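Local coordinates for protein putative endo-1,4-beta-xylanase (Bacteroides thetaiotaomicron VPI-5482, PDB 5MSX) that probably hydrolyses O-glycosidic bonds in plant pectin as a calcium-binding family 43 glycoside hydrolase, with a likely role in L-arabinan degradation, at residues F357-A369 / K445-N457. Sequence-based numbering, arbitrary orientation.
Sequences FAVDGANGSRWMA and KILKGVPGIWEWN. With CA (calcium ion), chain T.
Asp360 OD1 and Glu455 OE2, only 2.8 Å apart, converge on one calcium ion with their carboxylates nearly coplanar. The cation, which would offset their repulsion, also binds the carbonyl oxygens of Phe357, Ala362, Ser365 and Trp454 and the hydroxyl Ser365 OG, making seven ligand atoms from both segments. Asp360 OD1 additionally accepts the Ala362 N-H from above its carboxylate plane, an Asx turn that shapes the loop round the metal. Beyond this site, Trp367 and Ile453 form an antiparallel hydrogen-bonded pair, and Ala369 N donates almost straight to Pro451 O (3.0 Å, 169°).

Trp454 is the other tightly packed element. Arg366 runs extended alongside it, CD over the six-membered ring 3.7 Å from its centroid in a CH-pi contact, the guanidinium plane 11° from the ring plane and NE salt-bridged to Glu351; Gly364 O lies at the ring edge. Replacing Trp454 by an alanine would leave the calcium its backbone ligand, but is likely to strip the Arg366 chain of its flat support. The Met368-Val450 end is partly exposed, and two bends along the Met368 chain bring CE to 3.7 Å from Val450 CG1.

Within this F5/8 type C (discoidin-like) beta-sandwich domain, residues 452-453 pair with strand 367-368; the chain turns a corner at Trp454, and residues 455-457 lie antiparallel to strand 386-396, while Ile379 of strand 378-383 packs against Ala358, Trp367 and Ile453.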
# COMPACT_ATOMS: atom_id res chain seq x y z
N PHE C 357 -12.37 -1.65 -48.65
CA PHE C 357 -12.19 -1.15 -47.27
C PHE C 357 -11.68 -2.24 -46.29
O PHE C 357 -11.07 -1.90 -45.28
CB PHE C 357 -13.47 -0.46 -46.73
CG PHE C 357 -13.79 0.90 -47.36
CD1 PHE C 357 -12.89 1.59 -48.19
CD2 PHE C 357 -15.01 1.53 -47.06
CE1 PHE C 357 -13.20 2.84 -48.71
CE2 PHE C 357 -15.32 2.78 -47.57
CZ PHE C 357 -14.42 3.43 -48.40
N ALA C 358 -11.92 -3.52 -46.56
CA ALA C 358 -11.31 -4.61 -45.74
C ALA C 358 -9.77 -4.66 -45.80
O ALA C 358 -9.13 -5.20 -44.87
CB ALA C 358 -11.90 -5.95 -46.14
N VAL C 359 -9.15 -4.12 -46.86
CA VAL C 359 -7.69 -4.29 -47.10
C VAL C 359 -6.96 -3.01 -47.45
O VAL C 359 -5.88 -3.06 -48.06
CB VAL C 359 -7.42 -5.33 -48.23
CG1 VAL C 359 -8.05 -6.66 -47.86
CG2 VAL C 359 -7.96 -4.84 -49.58
N ASP C 360 -7.53 -1.86 -47.09
CA ASP C 360 -6.92 -0.57 -47.39
C ASP C 360 -5.89 -0.10 -46.37
O ASP C 360 -5.23 0.91 -46.62
CB ASP C 360 -7.99 0.52 -47.61
CG ASP C 360 -8.91 0.74 -46.40
OD1 ASP C 360 -8.85 0.01 -45.37
OD2 ASP C 360 -9.78 1.64 -46.50
N GLY C 361 -5.71 -0.79 -45.25
CA GLY C 361 -4.79 -0.30 -44.20
C GLY C 361 -5.34 0.88 -43.34
O GLY C 361 -4.58 1.49 -42.61
N ALA C 362 -6.63 1.18 -43.41
CA ALA C 362 -7.24 2.22 -42.55
C ALA C 362 -8.23 1.60 -41.57
O ALA C 362 -9.16 0.91 -41.96
CB ALA C 362 -7.93 3.26 -43.42
N ASN C 363 -8.03 1.85 -40.28
CA ASN C 363 -8.95 1.37 -39.25
C ASN C 363 -10.27 2.11 -39.17
O ASN C 363 -11.15 1.67 -38.44
CB ASN C 363 -8.28 1.43 -37.89
CG ASN C 363 -7.17 0.42 -37.73
OD1 ASN C 363 -7.11 -0.54 -38.46
ND2 ASN C 363 -6.29 0.63 -36.77
N GLY C 364 -10.41 3.23 -39.88
CA GLY C 364 -11.67 3.95 -39.97
C GLY C 364 -12.64 3.42 -41.00
O GLY C 364 -13.80 3.80 -40.99
N SER C 365 -12.17 2.54 -41.90
CA SER C 365 -13.04 1.98 -42.92
C SER C 365 -13.25 0.47 -42.79
O SER C 365 -12.36 -0.26 -42.32
CB SER C 365 -12.45 2.26 -44.28
OG SER C 365 -11.22 1.61 -44.47
N ARG C 366 -14.42 0.02 -43.23
CA ARG C 366 -14.80 -1.37 -43.14
C ARG C 366 -15.65 -1.81 -44.32
O ARG C 366 -16.48 -1.02 -44.83
CB ARG C 366 -15.60 -1.61 -41.85
CG ARG C 366 -16.66 -0.55 -41.64
CD ARG C 366 -17.44 -0.77 -40.39
NE ARG C 366 -18.38 0.32 -40.25
CZ ARG C 366 -19.47 0.30 -39.51
NH1 ARG C 366 -19.76 -0.74 -38.77
NH2 ARG C 366 -20.25 1.36 -39.50
N TRP C 367 -15.47 -3.07 -44.72
CA TRP C 367 -16.49 -3.80 -45.51
C TRP C 367 -17.59 -4.19 -44.56
O TRP C 367 -17.32 -4.56 -43.42
CB TRP C 367 -15.91 -5.05 -46.17
CG TRP C 367 -16.94 -6.02 -46.71
CD1 TRP C 367 -17.80 -5.80 -47.74
CD2 TRP C 367 -17.22 -7.33 -46.23
NE1 TRP C 367 -18.60 -6.90 -47.94
CE2 TRP C 367 -18.26 -7.87 -47.04
CE3 TRP C 367 -16.67 -8.14 -45.21
CZ2 TRP C 367 -18.79 -9.16 -46.85
CZ3 TRP C 367 -17.21 -9.45 -45.01
CH2 TRP C 367 -18.27 -9.94 -45.84
N MET C 368 -18.83 -4.11 -45.03
CA MET C 368 -19.97 -4.71 -44.36
C MET C 368 -20.87 -5.39 -45.40
O MET C 368 -21.22 -4.79 -46.42
CB MET C 368 -20.79 -3.66 -43.61
CG MET C 368 -20.07 -3.00 -42.43
SD MET C 368 -20.00 -4.08 -41.01
CE MET C 368 -21.70 -4.13 -40.48
N ALA C 369 -21.22 -6.65 -45.13
CA ALA C 369 -22.23 -7.37 -45.91
C ALA C 369 -23.60 -6.70 -45.74
O ALA C 369 -23.88 -6.08 -44.69
CB ALA C 369 -22.31 -8.82 -45.44
N LYS C 445 -15.72 -17.18 -44.85
CA LYS C 445 -17.17 -17.23 -44.72
C LYS C 445 -17.49 -17.00 -43.26
O LYS C 445 -16.91 -17.64 -42.41
CB LYS C 445 -17.74 -18.59 -45.16
CG LYS C 445 -17.45 -18.99 -46.60
CD LYS C 445 -18.31 -20.18 -47.04
CE LYS C 445 -17.72 -21.50 -46.58
NZ LYS C 445 -18.74 -22.58 -46.48
N ILE C 446 -18.43 -16.11 -42.98
CA ILE C 446 -18.74 -15.76 -41.61
C ILE C 446 -19.97 -16.54 -41.19
O ILE C 446 -21.01 -16.46 -41.82
CB ILE C 446 -18.93 -14.23 -41.45
CG1 ILE C 446 -17.67 -13.51 -41.92
CG2 ILE C 446 -19.23 -13.87 -39.99
CD1 ILE C 446 -17.73 -11.99 -41.90
N LEU C 447 -19.84 -17.28 -40.09
CA LEU C 447 -20.87 -18.18 -39.58
C LEU C 447 -21.64 -17.58 -38.43
O LEU C 447 -22.86 -17.77 -38.36
CB LEU C 447 -20.23 -19.51 -39.17
CG LEU C 447 -19.58 -20.32 -40.31
CD1 LEU C 447 -18.61 -21.36 -39.76
CD2 LEU C 447 -20.65 -20.96 -41.19
N LYS C 448 -20.95 -16.89 -37.52
CA LYS C 448 -21.59 -16.09 -36.47
C LYS C 448 -20.81 -14.79 -36.24
O LYS C 448 -19.63 -14.69 -36.58
CB LYS C 448 -21.70 -16.90 -35.19
N GLY C 449 -21.48 -13.81 -35.65
CA GLY C 449 -20.94 -12.47 -35.43
C GLY C 449 -21.30 -11.51 -36.56
O GLY C 449 -21.79 -11.90 -37.61
N VAL C 450 -21.03 -10.22 -36.33
CA VAL C 450 -21.35 -9.20 -37.32
C VAL C 450 -20.54 -9.42 -38.58
O VAL C 450 -19.33 -9.58 -38.51
CB VAL C 450 -21.15 -7.79 -36.75
CG1 VAL C 450 -21.18 -6.73 -37.84
CG2 VAL C 450 -22.19 -7.54 -35.69
N PRO C 451 -21.22 -9.49 -39.75
CA PRO C 451 -20.53 -9.85 -40.98
C PRO C 451 -19.80 -8.66 -41.65
O PRO C 451 -20.26 -8.12 -42.66
CB PRO C 451 -21.66 -10.42 -41.85
CG PRO C 451 -22.87 -9.65 -41.43
CD PRO C 451 -22.68 -9.40 -39.95
N GLY C 452 -18.65 -8.26 -41.08
CA GLY C 452 -17.88 -7.15 -41.59
C GLY C 452 -16.45 -7.16 -41.12
O GLY C 452 -16.14 -7.79 -40.11
N ILE C 453 -15.59 -6.46 -41.85
CA ILE C 453 -14.16 -6.45 -41.60
C ILE C 453 -13.60 -5.01 -41.73
O ILE C 453 -13.72 -4.37 -42.81
CB ILE C 453 -13.42 -7.36 -42.62
CG1 ILE C 453 -13.94 -8.81 -42.56
CG2 ILE C 453 -11.92 -7.35 -42.37
CD1 ILE C 453 -13.17 -9.77 -43.46
N TRP C 454 -12.97 -4.55 -40.64
CA TRP C 454 -12.13 -3.33 -40.65
C TRP C 454 -10.82 -3.51 -41.42
O TRP C 454 -10.45 -2.68 -42.26
CB TRP C 454 -11.77 -2.91 -39.21
CG TRP C 454 -12.90 -2.52 -38.32
CD1 TRP C 454 -13.42 -3.25 -37.31
CD2 TRP C 454 -13.63 -1.29 -38.35
NE1 TRP C 454 -14.43 -2.56 -36.69
CE2 TRP C 454 -14.60 -1.36 -37.32
CE3 TRP C 454 -13.58 -0.14 -39.17
CZ2 TRP C 454 -15.51 -0.32 -37.08
CZ3 TRP C 454 -14.48 0.87 -38.94
CH2 TRP C 454 -15.42 0.80 -37.88
N GLU C 455 -10.08 -4.58 -41.11
CA GLU C 455 -8.77 -4.83 -41.71
C GLU C 455 -8.50 -6.32 -41.83
O GLU C 455 -8.81 -7.08 -40.91
CB GLU C 455 -7.61 -4.18 -40.93
CG GLU C 455 -7.36 -2.70 -41.25
CD GLU C 455 -7.17 -2.46 -42.75
OE1 GLU C 455 -6.29 -3.11 -43.35
OE2 GLU C 455 -7.93 -1.66 -43.36
N TRP C 456 -7.92 -6.73 -42.95
CA TRP C 456 -7.59 -8.13 -43.21
C TRP C 456 -6.19 -8.11 -43.76
O TRP C 456 -5.96 -7.67 -44.89
CB TRP C 456 -8.59 -8.77 -44.18
CG TRP C 456 -8.36 -10.23 -44.53
CD1 TRP C 456 -7.57 -11.13 -43.86
CD2 TRP C 456 -8.97 -10.95 -45.61
NE1 TRP C 456 -7.63 -12.36 -44.49
CE2 TRP C 456 -8.48 -12.28 -45.56
CE3 TRP C 456 -9.86 -10.60 -46.63
CZ2 TRP C 456 -8.87 -13.26 -46.48
CZ3 TRP C 456 -10.25 -11.57 -47.55
CH2 TRP C 456 -9.75 -12.89 -47.47
N ASN C 457 -5.25 -8.54 -42.93
CA ASN C 457 -3.83 -8.50 -43.28
C ASN C 457 -3.36 -9.91 -43.58
O ASN C 457 -3.65 -10.85 -42.82
CB ASN C 457 -3.01 -7.91 -42.14
CG ASN C 457 -3.39 -6.47 -41.84
OD1 ASN C 457 -3.76 -5.71 -42.71
ND2 ASN C 457 -3.30 -6.11 -40.59
CA CA T . -10.28 -0.61 -43.51